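Botulinum neurotoxin type C1 (PDB 3R4S) is a bacterial neurotoxin with zinc-endopeptidase activity that enters nerve cells by binding two gangliosides, here represented by its receptor-binding region. Local coordinates at residues Y75-I80 and T153-G158; R85-V90 and G143-F148; I307-M312 and D352-Q357. All coordinates share one frame; numbering follows the deposited sequence.

Interaction 1 of 3, residues Y75-I80 and T153-G158; sequences YESFSI and TNNMMG
Phe78 and Asn154 carry the side-chain packing between strand 77-80 and the antiparallel strand 153-155. Asn154 lays its CB over one face of the Phe78 ring, nearer the rim than the middle, with Asn154 CB 3.6 Å from Phe78 CZ. This is a CH-pi contact, and the amide plane is inclined 36° to the ring. Phe78 reaches Asn154 because its CG sits between the backbone N and the carbonyl carbon (chi1 62°). Asn154 holds its CG anti to the backbone N (chi1 -170°).

The same two residues form a hydrogen-bonded pair. Asn154 N donates to Phe78 O at 2.9 Å, and Phe78 N returns the bond to Asn154 O at 3.0 Å. On the other face, Ser77 lies across from Asn155 and Ser79 across from Thr153. Ser79 OG touches Thr153 CG2 at 3.4 Å, but its hydrogen bonds run to Lys218 and Leu220.

Beyond the strand, Met156 N makes a nearly straight bond to Glu76 O (2.9 Å). Met156 holds CG beside its backbone N, where CG meets Tyr75 O. Asn155 OD1 accepts from Met157 N in an Asx turn, within a type I turn ending at Gly158. The arrangement is an antiparallel strand pair in the concanavalin-like jelly roll of the N-terminal receptor-binding domain.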
loop_
_atom_site.group_PDB
_atom_site.type_symbol
_atom_site.label_atom_id
_atom_site.label_comp_id
_atom_site.label_asym_id
_atom_site.label_seq_id
_atom_site.Cartn_x
_atom_site.Cartn_y
_atom_site.Cartn_z
ATOM N N TYR A 75 7.137 23.254 -20.836
ATOM C CA TYR A 75 8.074 23.089 -21.942
ATOM C C TYR A 75 9.529 23.033 -21.513
ATOM O O TYR A 75 10.390 22.641 -22.297
ATOM C CB TYR A 75 7.853 24.159 -23.020
ATOM C CG TYR A 75 6.555 23.949 -23.759
ATOM C CD1 TYR A 75 5.380 24.548 -23.319
ATOM C CD2 TYR A 75 6.499 23.134 -24.886
ATOM C CE1 TYR A 75 4.184 24.348 -23.986
ATOM C CE2 TYR A 75 5.307 22.928 -25.560
ATOM C CZ TYR A 75 4.154 23.539 -25.100
ATOM O OH TYR A 75 2.969 23.340 -25.759
ATOM N N GLU A 76 9.807 23.412 -20.273
ATOM C CA GLU A 76 11.166 23.285 -19.765
ATOM C C GLU A 76 11.269 22.059 -18.861
ATOM O O GLU A 76 11.742 20.998 -19.278
ATOM C CB GLU A 76 11.581 24.542 -18.994
ATOM C CG GLU A 76 11.786 25.783 -19.863
ATOM C CD GLU A 76 10.521 26.625 -20.006
ATOM O OE1 GLU A 76 9.940 27.025 -18.965
ATOM O OE2 GLU A 76 10.120 26.898 -21.164
ATOM N N SER A 77 10.804 22.224 -17.626
ATOM C CA SER A 77 10.848 21.186 -16.612
ATOM C C SER A 77 9.534 21.163 -15.866
ATOM O O SER A 77 8.955 22.207 -15.636
ATOM C CB SER A 77 11.958 21.504 -15.618
ATOM O OG SER A 77 13.211 21.178 -16.187
ATOM N N PHE A 78 9.074 19.980 -15.470
ATOM C CA PHE A 78 7.882 19.870 -14.631
ATOM C C PHE A 78 7.909 18.574 -13.829
ATOM O O PHE A 78 8.738 17.689 -14.085
ATOM C CB PHE A 78 6.598 19.941 -15.468
ATOM C CG PHE A 78 6.454 18.815 -16.469
ATOM C CD1 PHE A 78 6.000 17.562 -16.074
ATOM C CD2 PHE A 78 6.752 19.017 -17.804
ATOM C CE1 PHE A 78 5.862 16.525 -17.005
ATOM C CE2 PHE A 78 6.608 17.995 -18.732
ATOM C CZ PHE A 78 6.168 16.756 -18.337
ATOM N N SER A 79 7.011 18.474 -12.851
ATOM C CA SER A 79 6.835 17.249 -12.082
ATOM C C SER A 79 5.354 17.007 -11.909
ATOM O O SER A 79 4.565 17.948 -11.780
ATOM C CB SER A 79 7.484 17.352 -10.703
ATOM O OG SER A 79 8.823 17.792 -10.793
ATOM N N ILE A 80 4.983 15.737 -11.901
ATOM C CA ILE A 80 3.612 15.324 -11.698
ATOM C C ILE A 80 3.616 14.319 -10.558
ATOM O O ILE A 80 4.376 13.349 -10.591
ATOM C CB ILE A 80 3.076 14.636 -12.964
ATOM C CG1 ILE A 80 3.106 15.607 -14.150
ATOM C CG2 ILE A 80 1.674 14.061 -12.726
ATOM C CD1 ILE A 80 2.679 14.961 -15.470
ATOM N N THR A 153 9.107 13.178 -13.165
ATOM C CA THR A 153 9.728 14.472 -13.438
ATOM C C THR A 153 10.274 14.479 -14.848
ATOM O O THR A 153 10.700 13.451 -15.359
ATOM C CB THR A 153 10.838 14.860 -12.422
ATOM O OG1 THR A 153 11.979 14.004 -12.581
ATOM C CG2 THR A 153 10.319 14.773 -10.989
ATOM N N ASN A 154 10.231 15.642 -15.482
ATOM C CA ASN A 154 10.757 15.787 -16.825
ATOM C C ASN A 154 11.568 17.063 -16.967
ATOM O O ASN A 154 11.227 18.088 -16.396
ATOM C CB ASN A 154 9.634 15.811 -17.841
ATOM C CG ASN A 154 10.149 15.726 -19.256
ATOM O OD1 ASN A 154 10.073 16.691 -20.038
ATOM N ND2 ASN A 154 10.685 14.577 -19.595
ATOM N N ASN A 155 12.639 16.978 -17.743
ATOM C CA ASN A 155 13.485 18.117 -18.055
ATOM C C ASN A 155 13.906 17.977 -19.515
ATOM O O ASN A 155 14.639 17.052 -19.857
ATOM C CB ASN A 155 14.711 18.120 -17.133
ATOM C CG ASN A 155 15.614 19.323 -17.362
ATOM O OD1 ASN A 155 15.558 19.956 -18.401
ATOM N ND2 ASN A 155 16.456 19.628 -16.394
ATOM N N MET A 156 13.421 18.865 -20.382
ATOM C CA MET A 156 13.746 18.779 -21.806
ATOM C C MET A 156 15.257 18.754 -22.051
ATOM O O MET A 156 15.731 18.085 -22.966
ATOM C CB MET A 156 13.091 19.911 -22.605
ATOM C CG MET A 156 11.583 19.775 -22.741
ATOM S SD MET A 156 11.033 18.192 -23.433
ATOM C CE MET A 156 9.251 18.444 -23.448
ATOM N N MET A 157 16.016 19.445 -21.209
ATOM C CA MET A 157 17.474 19.459 -21.336
ATOM C C MET A 157 18.150 18.298 -20.609
ATOM O O MET A 157 19.374 18.212 -20.577
ATOM C CB MET A 157 18.032 20.778 -20.809
ATOM C CG MET A 157 17.621 21.994 -21.629
ATOM S SD MET A 157 18.454 22.046 -23.229
ATOM C CE MET A 157 17.362 21.039 -24.245
ATOM N N GLY A 158 17.363 17.406 -20.017
ATOM C CA GLY A 158 17.937 16.350 -19.204
ATOM C C GLY A 158 17.235 15.018 -19.328
ATOM O O GLY A 158 17.181 14.421 -20.408
#

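Interaction 2 of 3, residues R85-V90 and G143-F148; sequences RINKWV and GYNKWF
The end of strand 77-87 and the turn after it run against the loop that leads into strand 148-155. Arg85 lies nearest Trp147, Asn87 nearest Asn145 and Val90 nearest Gly143, so the two segments run in opposite directions. A cis peptide precedes Lys88. Trp89 and Tyr144 each centre an inverse gamma turn, and Tyr144 N donates to Trp89 O at 3.2 Å. A water links the two backbones. It accepts from Ile86 N and lies 2.8 Å from both Tyr144 O and Lys146 O.

Arg85 is extended from CG to NE. Its NE-H meets Asn145 O at 2.7 Å and 168°, with that oxygen in the guanidinium plane. Higher up the chain, Arg85 CB sits over the centre of the six-membered ring of Trp147, a CH-pi contact. Asn145 turns its amide back so that OD1 receives Trp89 N (2.9 Å), nearly along the C=O axis. Its ND2 donates to Pro142 O, so both ends of the buried amide are bonded and its rotation is fixed.

Trp89, Tyr144 and Phe148 form an aromatic cluster. Trp89 CZ3 lies 3.6 Å from Phe148 CZ, with the two planes 24° apart but slid so that they barely overlap. The Tyr144 ring stands almost perpendicular to the indole, side by side with it.

Strand 207-216 flanks this end of strand 77-87, and its Trp209 makes a cation-pi contact with Arg85. Trp147 bonds to Asn244 and Tyr367, and Lys146 to Tyr365, which ties the loop to the part of the chain that follows the jelly roll.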
loop_
_atom_site.group_PDB
_atom_site.type_symbol
_atom_site.label_atom_id
_atom_site.label_comp_id
_atom_site.label_asym_id
_atom_site.label_seq_id
_atom_site.Cartn_x
_atom_site.Cartn_y
_atom_site.Cartn_z
ATOM N N ARG A 85 -4.296 3.986 -6.377
ATOM C CA ARG A 85 -4.502 2.583 -6.045
ATOM C C ARG A 85 -5.285 1.930 -7.183
ATOM O O ARG A 85 -6.221 2.533 -7.718
ATOM C CB ARG A 85 -5.288 2.439 -4.735
ATOM C CG ARG A 85 -5.403 0.993 -4.246
ATOM C CD ARG A 85 -6.236 0.859 -2.946
ATOM N NE ARG A 85 -6.488 -0.556 -2.688
ATOM C CZ ARG A 85 -7.654 -1.074 -2.318
ATOM N NH1 ARG A 85 -8.723 -0.300 -2.123
ATOM N NH2 ARG A 85 -7.741 -2.380 -2.116
ATOM N N ILE A 86 -4.901 0.706 -7.542
ATOM C CA ILE A 86 -5.602 -0.071 -8.567
ATOM C C ILE A 86 -6.038 -1.412 -7.992
ATOM O O ILE A 86 -5.238 -2.115 -7.365
ATOM C CB ILE A 86 -4.691 -0.373 -9.792
ATOM C CG1 ILE A 86 -3.990 0.896 -10.311
ATOM C CG2 ILE A 86 -5.493 -1.031 -10.923
ATOM C CD1 ILE A 86 -4.903 1.776 -11.074
ATOM N N ASN A 87 -7.292 -1.778 -8.213
ATOM C CA ASN A 87 -7.765 -3.107 -7.809
ATOM C C ASN A 87 -8.711 -3.669 -8.862
ATOM O O ASN A 87 -9.650 -2.994 -9.270
ATOM C CB ASN A 87 -8.485 -3.045 -6.461
ATOM C CG ASN A 87 -8.772 -4.434 -5.884
ATOM O OD1 ASN A 87 -7.862 -5.230 -5.667
ATOM N ND2 ASN A 87 -10.040 -4.716 -5.625
ATOM N N LYS A 88 -8.470 -4.887 -9.331
ATOM C CA LYS A 88 -7.357 -5.728 -8.929
ATOM C C LYS A 88 -6.305 -5.690 -10.046
ATOM O O LYS A 88 -6.570 -6.081 -11.184
ATOM C CB LYS A 88 -7.888 -7.150 -8.717
ATOM C CG LYS A 88 -6.896 -8.189 -8.204
ATOM C CD LYS A 88 -7.596 -9.563 -8.100
ATOM C CE LYS A 88 -6.639 -10.679 -7.653
ATOM N NZ LYS A 88 -7.279 -12.034 -7.620
ATOM N N TRP A 89 -5.120 -5.182 -9.724
ATOM C CA TRP A 89 -4.066 -5.004 -10.714
ATOM C C TRP A 89 -3.317 -6.319 -10.951
ATOM O O TRP A 89 -2.197 -6.512 -10.481
ATOM C CB TRP A 89 -3.104 -3.896 -10.269
ATOM C CG TRP A 89 -2.101 -3.485 -11.318
ATOM C CD1 TRP A 89 -2.020 -3.937 -12.606
ATOM C CD2 TRP A 89 -1.035 -2.535 -11.159
ATOM N NE1 TRP A 89 -0.965 -3.329 -13.257
ATOM C CE2 TRP A 89 -0.342 -2.471 -12.386
ATOM C CE3 TRP A 89 -0.594 -1.741 -10.094
ATOM C CZ2 TRP A 89 0.766 -1.638 -12.578
ATOM C CZ3 TRP A 89 0.513 -0.915 -10.285
ATOM C CH2 TRP A 89 1.176 -0.869 -11.514
ATOM N N VAL A 90 -3.953 -7.224 -11.686
ATOM C CA VAL A 90 -3.365 -8.528 -11.972
ATOM C C VAL A 90 -2.267 -8.408 -13.013
ATOM O O VAL A 90 -2.206 -7.436 -13.770
ATOM C CB VAL A 90 -4.433 -9.538 -12.424
ATOM C CG1 VAL A 90 -5.425 -9.787 -11.279
ATOM C CG2 VAL A 90 -5.158 -9.027 -13.649
ATOM N N GLY A 143 -2.362 -9.663 -7.031
ATOM C CA GLY A 143 -2.421 -8.355 -7.678
ATOM C C GLY A 143 -1.752 -7.273 -6.844
ATOM O O GLY A 143 -1.721 -7.374 -5.618
ATOM N N TYR A 144 -1.213 -6.238 -7.489
ATOM C CA TYR A 144 -0.579 -5.151 -6.743
ATOM C C TYR A 144 -1.656 -4.135 -6.383
ATOM O O TYR A 144 -1.751 -3.070 -6.986
ATOM C CB TYR A 144 0.559 -4.510 -7.554
ATOM C CG TYR A 144 1.488 -3.600 -6.757
ATOM C CD1 TYR A 144 2.580 -4.115 -6.065
ATOM C CD2 TYR A 144 1.282 -2.224 -6.714
ATOM C CE1 TYR A 144 3.434 -3.287 -5.347
ATOM C CE2 TYR A 144 2.132 -1.384 -5.996
ATOM C CZ TYR A 144 3.205 -1.921 -5.313
ATOM O OH TYR A 144 4.041 -1.083 -4.591
ATOM N N ASN A 145 -2.484 -4.487 -5.408
ATOM C CA ASN A 145 -3.688 -3.726 -5.120
ATOM C C ASN A 145 -3.522 -2.669 -4.035
ATOM O O ASN A 145 -4.484 -2.317 -3.349
ATOM C CB ASN A 145 -4.800 -4.693 -4.738
ATOM C CG ASN A 145 -4.882 -5.868 -5.687
ATOM O OD1 ASN A 145 -4.747 -5.709 -6.905
ATOM N ND2 ASN A 145 -5.096 -7.058 -5.137
ATOM N N LYS A 146 -2.308 -2.154 -3.887
ATOM C CA LYS A 146 -2.020 -1.238 -2.794
ATOM C C LYS A 146 -1.796 0.205 -3.238
ATOM O O LYS A 146 -1.406 0.476 -4.373
ATOM C CB LYS A 146 -0.811 -1.735 -2.006
ATOM C CG LYS A 146 0.485 -1.700 -2.771
ATOM C CD LYS A 146 1.553 -2.549 -2.048
ATOM C CE LYS A 146 1.231 -4.044 -2.123
ATOM N NZ LYS A 146 2.299 -4.904 -1.499
ATOM N N TRP A 147 -2.069 1.132 -2.330
ATOM C CA TRP A 147 -1.759 2.532 -2.575
ATOM C C TRP A 147 -0.269 2.675 -2.852
ATOM O O TRP A 147 0.555 2.072 -2.156
ATOM C CB TRP A 147 -2.110 3.371 -1.350
ATOM C CG TRP A 147 -3.552 3.758 -1.253
ATOM C CD1 TRP A 147 -4.488 3.256 -0.387
ATOM C CD2 TRP A 147 -4.220 4.757 -2.037
ATOM N NE1 TRP A 147 -5.707 3.879 -0.591
ATOM C CE2 TRP A 147 -5.565 4.812 -1.591
ATOM C CE3 TRP A 147 -3.813 5.612 -3.073
ATOM C CZ2 TRP A 147 -6.507 5.692 -2.147
ATOM C CZ3 TRP A 147 -4.753 6.495 -3.628
ATOM C CH2 TRP A 147 -6.084 6.520 -3.167
ATOM N N PHE A 148 0.077 3.461 -3.867
ATOM C CA PHE A 148 1.455 3.897 -4.035
ATOM C C PHE A 148 1.511 5.346 -4.519
ATOM O O PHE A 148 0.542 5.874 -5.056
ATOM C CB PHE A 148 2.264 2.953 -4.944
ATOM C CG PHE A 148 1.701 2.777 -6.348
ATOM C CD1 PHE A 148 2.305 3.390 -7.438
ATOM C CD2 PHE A 148 0.607 1.945 -6.581
ATOM C CE1 PHE A 148 1.815 3.200 -8.746
ATOM C CE2 PHE A 148 0.108 1.750 -7.874
ATOM C CZ PHE A 148 0.722 2.375 -8.964
HETATM O O HOH W 1 -2.525 -0.404 -6.755
#

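Interaction 3 of 3, residues I307-M312 and D352-Q357; sequences ILYFDM and DNIIFQ. With SIA (N-acetyl-alpha-neuraminic acid), chain D.
Backbone hydrogen bonds join strand 307-312 to the start of strand 356-362. Leu308 and Phe356 form an antiparallel hydrogen-bonded pair. Leu308 N donates to Phe356 O and Phe356 N to Leu308 O, both at 2.8 Å. Further on the segments diverge, and a water links Phe310 N to Ile354 O.

Apolar packing follows the same line. Ile307 CG2 presses on Ile355 CG2 at 3.4 Å, tighter than usual for two carbons. Ile354 runs alongside Tyr309, with Ile354 CD1 3.6 Å from Tyr309 CG at the base of the ring. Phe310 and Phe356 meet obliquely: Phe310 CE2 lies 4.0 Å from Phe356 CD2, and the planes are 52° apart.

Polar contacts hold N-acetyl-alpha-neuraminic acid. Tyr309 OH donates to carboxylate oxygen O1A of the sugar at 2.7 Å, and O1A lies in the plane of the ring. Asp311 OD2 is also 2.7 Å from O1A, so one of the two acids probably carries a proton.

Strand 288-292 lies along strand 307-314, and its Lys291 touches both Tyr309 and Asp311. Strand 317-323 pairs with strand 307-314 too and brings Asn320 to the sugar. Strand 367-374 packs Ile371 against Phe310 and Phe356.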
loop_
_atom_site.group_PDB
_atom_site.type_symbol
_atom_site.label_atom_id
_atom_site.label_comp_id
_atom_site.label_asym_id
_atom_site.label_seq_id
_atom_site.Cartn_x
_atom_site.Cartn_y
_atom_site.Cartn_z
ATOM N N ILE A 307 -0.903 -0.094 22.599
ATOM C CA ILE A 307 -0.851 -1.367 23.312
ATOM C C ILE A 307 -2.132 -2.101 22.955
ATOM O O ILE A 307 -3.212 -1.508 22.955
ATOM C CB ILE A 307 -0.828 -1.171 24.841
ATOM C CG1 ILE A 307 0.250 -0.165 25.249
ATOM C CG2 ILE A 307 -0.651 -2.522 25.565
ATOM C CD1 ILE A 307 1.625 -0.535 24.802
ATOM N N LEU A 308 -2.026 -3.388 22.651
ATOM C CA LEU A 308 -3.166 -4.088 22.088
ATOM C C LEU A 308 -3.042 -5.594 22.282
ATOM O O LEU A 308 -2.045 -6.081 22.826
ATOM C CB LEU A 308 -3.319 -3.710 20.598
ATOM C CG LEU A 308 -2.070 -3.853 19.717
ATOM C CD1 LEU A 308 -1.794 -5.319 19.416
ATOM C CD2 LEU A 308 -2.182 -3.073 18.405
ATOM N N TYR A 309 -4.066 -6.332 21.863
ATOM C CA TYR A 309 -3.996 -7.790 21.852
ATOM C C TYR A 309 -4.787 -8.286 20.654
ATOM O O TYR A 309 -5.432 -7.493 19.971
ATOM C CB TYR A 309 -4.523 -8.393 23.166
ATOM C CG TYR A 309 -5.996 -8.133 23.425
ATOM C CD1 TYR A 309 -6.967 -9.040 23.015
ATOM C CD2 TYR A 309 -6.413 -6.981 24.084
ATOM C CE1 TYR A 309 -8.322 -8.811 23.264
ATOM C CE2 TYR A 309 -7.761 -6.736 24.336
ATOM C CZ TYR A 309 -8.713 -7.654 23.923
ATOM O OH TYR A 309 -10.057 -7.407 24.160
ATOM N N PHE A 310 -4.730 -9.586 20.386
ATOM C CA PHE A 310 -5.377 -10.143 19.200
ATOM C C PHE A 310 -6.387 -11.241 19.557
ATOM O O PHE A 310 -6.082 -12.125 20.356
ATOM C CB PHE A 310 -4.317 -10.733 18.258
ATOM C CG PHE A 310 -3.272 -9.736 17.801
ATOM C CD1 PHE A 310 -3.503 -8.917 16.701
ATOM C CD2 PHE A 310 -2.050 -9.638 18.460
ATOM C CE1 PHE A 310 -2.534 -7.997 16.274
ATOM C CE2 PHE A 310 -1.073 -8.736 18.037
ATOM C CZ PHE A 310 -1.321 -7.907 16.945
ATOM N N ASP A 311 -7.566 -11.191 18.937
ATOM C CA ASP A 311 -8.571 -12.252 19.039
ATOM C C ASP A 311 -8.599 -13.091 17.781
ATOM O O ASP A 311 -8.419 -12.575 16.673
ATOM C CB ASP A 311 -9.964 -11.661 19.225
ATOM C CG ASP A 311 -10.143 -11.020 20.570
ATOM O OD1 ASP A 311 -9.371 -11.362 21.494
ATOM O OD2 ASP A 311 -11.050 -10.173 20.697
ATOM N N MET A 312 -8.828 -14.390 17.958
ATOM C CA MET A 312 -9.104 -15.291 16.851
ATOM C C MET A 312 -10.292 -16.204 17.201
ATOM O O MET A 312 -10.345 -16.798 18.281
ATOM C CB MET A 312 -7.873 -16.126 16.511
ATOM C CG MET A 312 -8.095 -17.112 15.374
ATOM S SD MET A 312 -6.635 -18.101 15.020
ATOM C CE MET A 312 -5.544 -16.875 14.287
ATOM N N ASP A 352 -1.342 -10.579 31.118
ATOM C CA ASP A 352 -0.096 -10.048 30.593
ATOM C C ASP A 352 0.379 -10.764 29.330
ATOM O O ASP A 352 0.911 -10.127 28.419
ATOM C CB ASP A 352 1.015 -10.100 31.647
ATOM C CG ASP A 352 2.360 -9.618 31.093
ATOM O OD1 ASP A 352 2.588 -8.388 31.095
ATOM O OD2 ASP A 352 3.177 -10.461 30.639
ATOM N N ASN A 353 0.200 -12.081 29.275
ATOM C CA ASN A 353 0.764 -12.851 28.169
ATOM C C ASN A 353 0.039 -12.693 26.835
ATOM O O ASN A 353 0.453 -13.279 25.833
ATOM C CB ASN A 353 0.980 -14.332 28.530
ATOM C CG ASN A 353 -0.318 -15.074 28.832
ATOM O OD1 ASN A 353 -1.409 -14.608 28.505
ATOM N ND2 ASN A 353 -0.195 -16.246 29.463
ATOM N N ILE A 354 -1.015 -11.886 26.795
ATOM C CA ILE A 354 -1.640 -11.585 25.500
ATOM C C ILE A 354 -1.313 -10.180 24.997
ATOM O O ILE A 354 -1.725 -9.800 23.894
ATOM C CB ILE A 354 -3.171 -11.713 25.525
ATOM C CG1 ILE A 354 -3.787 -10.513 26.252
ATOM C CG2 ILE A 354 -3.603 -13.073 26.111
ATOM C CD1 ILE A 354 -5.288 -10.440 26.121
ATOM N N ILE A 355 -0.559 -9.421 25.786
ATOM C CA ILE A 355 -0.351 -8.000 25.496
ATOM C C ILE A 355 0.821 -7.718 24.547
ATOM O O ILE A 355 1.939 -8.199 24.759
ATOM C CB ILE A 355 -0.200 -7.176 26.801
ATOM C CG1 ILE A 355 -1.417 -7.392 27.709
ATOM C CG2 ILE A 355 -0.023 -5.687 26.491
ATOM C CD1 ILE A 355 -1.320 -6.652 29.032
ATOM N N PHE A 356 0.545 -6.953 23.491
ATOM C CA PHE A 356 1.570 -6.564 22.517
ATOM C C PHE A 356 1.573 -5.053 22.252
ATOM O O PHE A 356 0.602 -4.342 22.578
ATOM C CB PHE A 356 1.385 -7.328 21.202
ATOM C CG PHE A 356 1.581 -8.815 21.340
ATOM C CD1 PHE A 356 2.845 -9.371 21.216
ATOM C CD2 PHE A 356 0.504 -9.651 21.626
ATOM C CE1 PHE A 356 3.041 -10.738 21.355
ATOM C CE2 PHE A 356 0.689 -11.015 21.767
ATOM C CZ PHE A 356 1.959 -11.565 21.634
ATOM N N GLN A 357 2.677 -4.566 21.683
ATOM C CA GLN A 357 2.766 -3.171 21.230
ATOM C C GLN A 357 3.146 -3.159 19.757
ATOM O O GLN A 357 4.047 -3.891 19.343
ATOM C CB GLN A 357 3.806 -2.392 22.034
ATOM C CG GLN A 357 3.910 -0.907 21.627
ATOM C CD GLN A 357 4.867 -0.102 22.508
ATOM O OE1 GLN A 357 6.067 -0.363 22.535
ATOM N NE2 GLN A 357 4.336 0.903 23.207
HETATM C C1 SIA D . -12.954 -9.079 23.255
HETATM C C2 SIA D . -13.438 -8.458 24.547
HETATM C C3 SIA D . -14.915 -8.762 24.799
HETATM C C4 SIA D . -15.173 -10.171 25.303
HETATM C C5 SIA D . -14.221 -10.511 26.435
HETATM C C6 SIA D . -12.790 -10.294 25.956
HETATM C C7 SIA D . -11.738 -10.669 26.995
HETATM C C8 SIA D . -10.337 -10.398 26.449
HETATM C C9 SIA D . -9.272 -11.014 27.350
HETATM C C10 SIA D . -14.716 -12.434 27.817
HETATM C C11 SIA D . -14.837 -13.932 27.908
HETATM N N5 SIA D . -14.368 -11.943 26.624
HETATM O O1A SIA D . -11.717 -9.283 23.127
HETATM O O1B SIA D . -13.784 -9.358 22.357
HETATM O O2 SIA D . -13.260 -7.041 24.433
HETATM O O4 SIA D . -16.517 -10.269 25.782
HETATM O O6 SIA D . -12.607 -8.919 25.614
HETATM O O7 SIA D . -11.932 -9.878 28.175
HETATM O O8 SIA D . -10.215 -10.919 25.111
HETATM O O9 SIA D . -9.304 -12.429 27.148
HETATM O O10 SIA D . -14.919 -11.705 28.777
HETATM O O HOH W 2 -2.949 -11.196 21.850
#

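Interactions 1 and 2 share strand 77-87 and the sheet it forms with strand 148-155, but their centres are 28 Å apart. Interaction 1 is partly buried and lies far from the centre of the chain. It relies on regular strand pairing and one CH-pi contact. Interaction 2 is buried, its centre about 8 Å from that of the chain. There the pairing is irregular, and a water, an arginine, an asparagine amide and clustered aromatic rings do the joining. Interaction 3 belongs to the C-terminal, trefoil-type receptor-binding region, with its centre about 50 Å from that of interaction 1. It is also buried and largely apolar, yet it alone of the three touches a bound sugar.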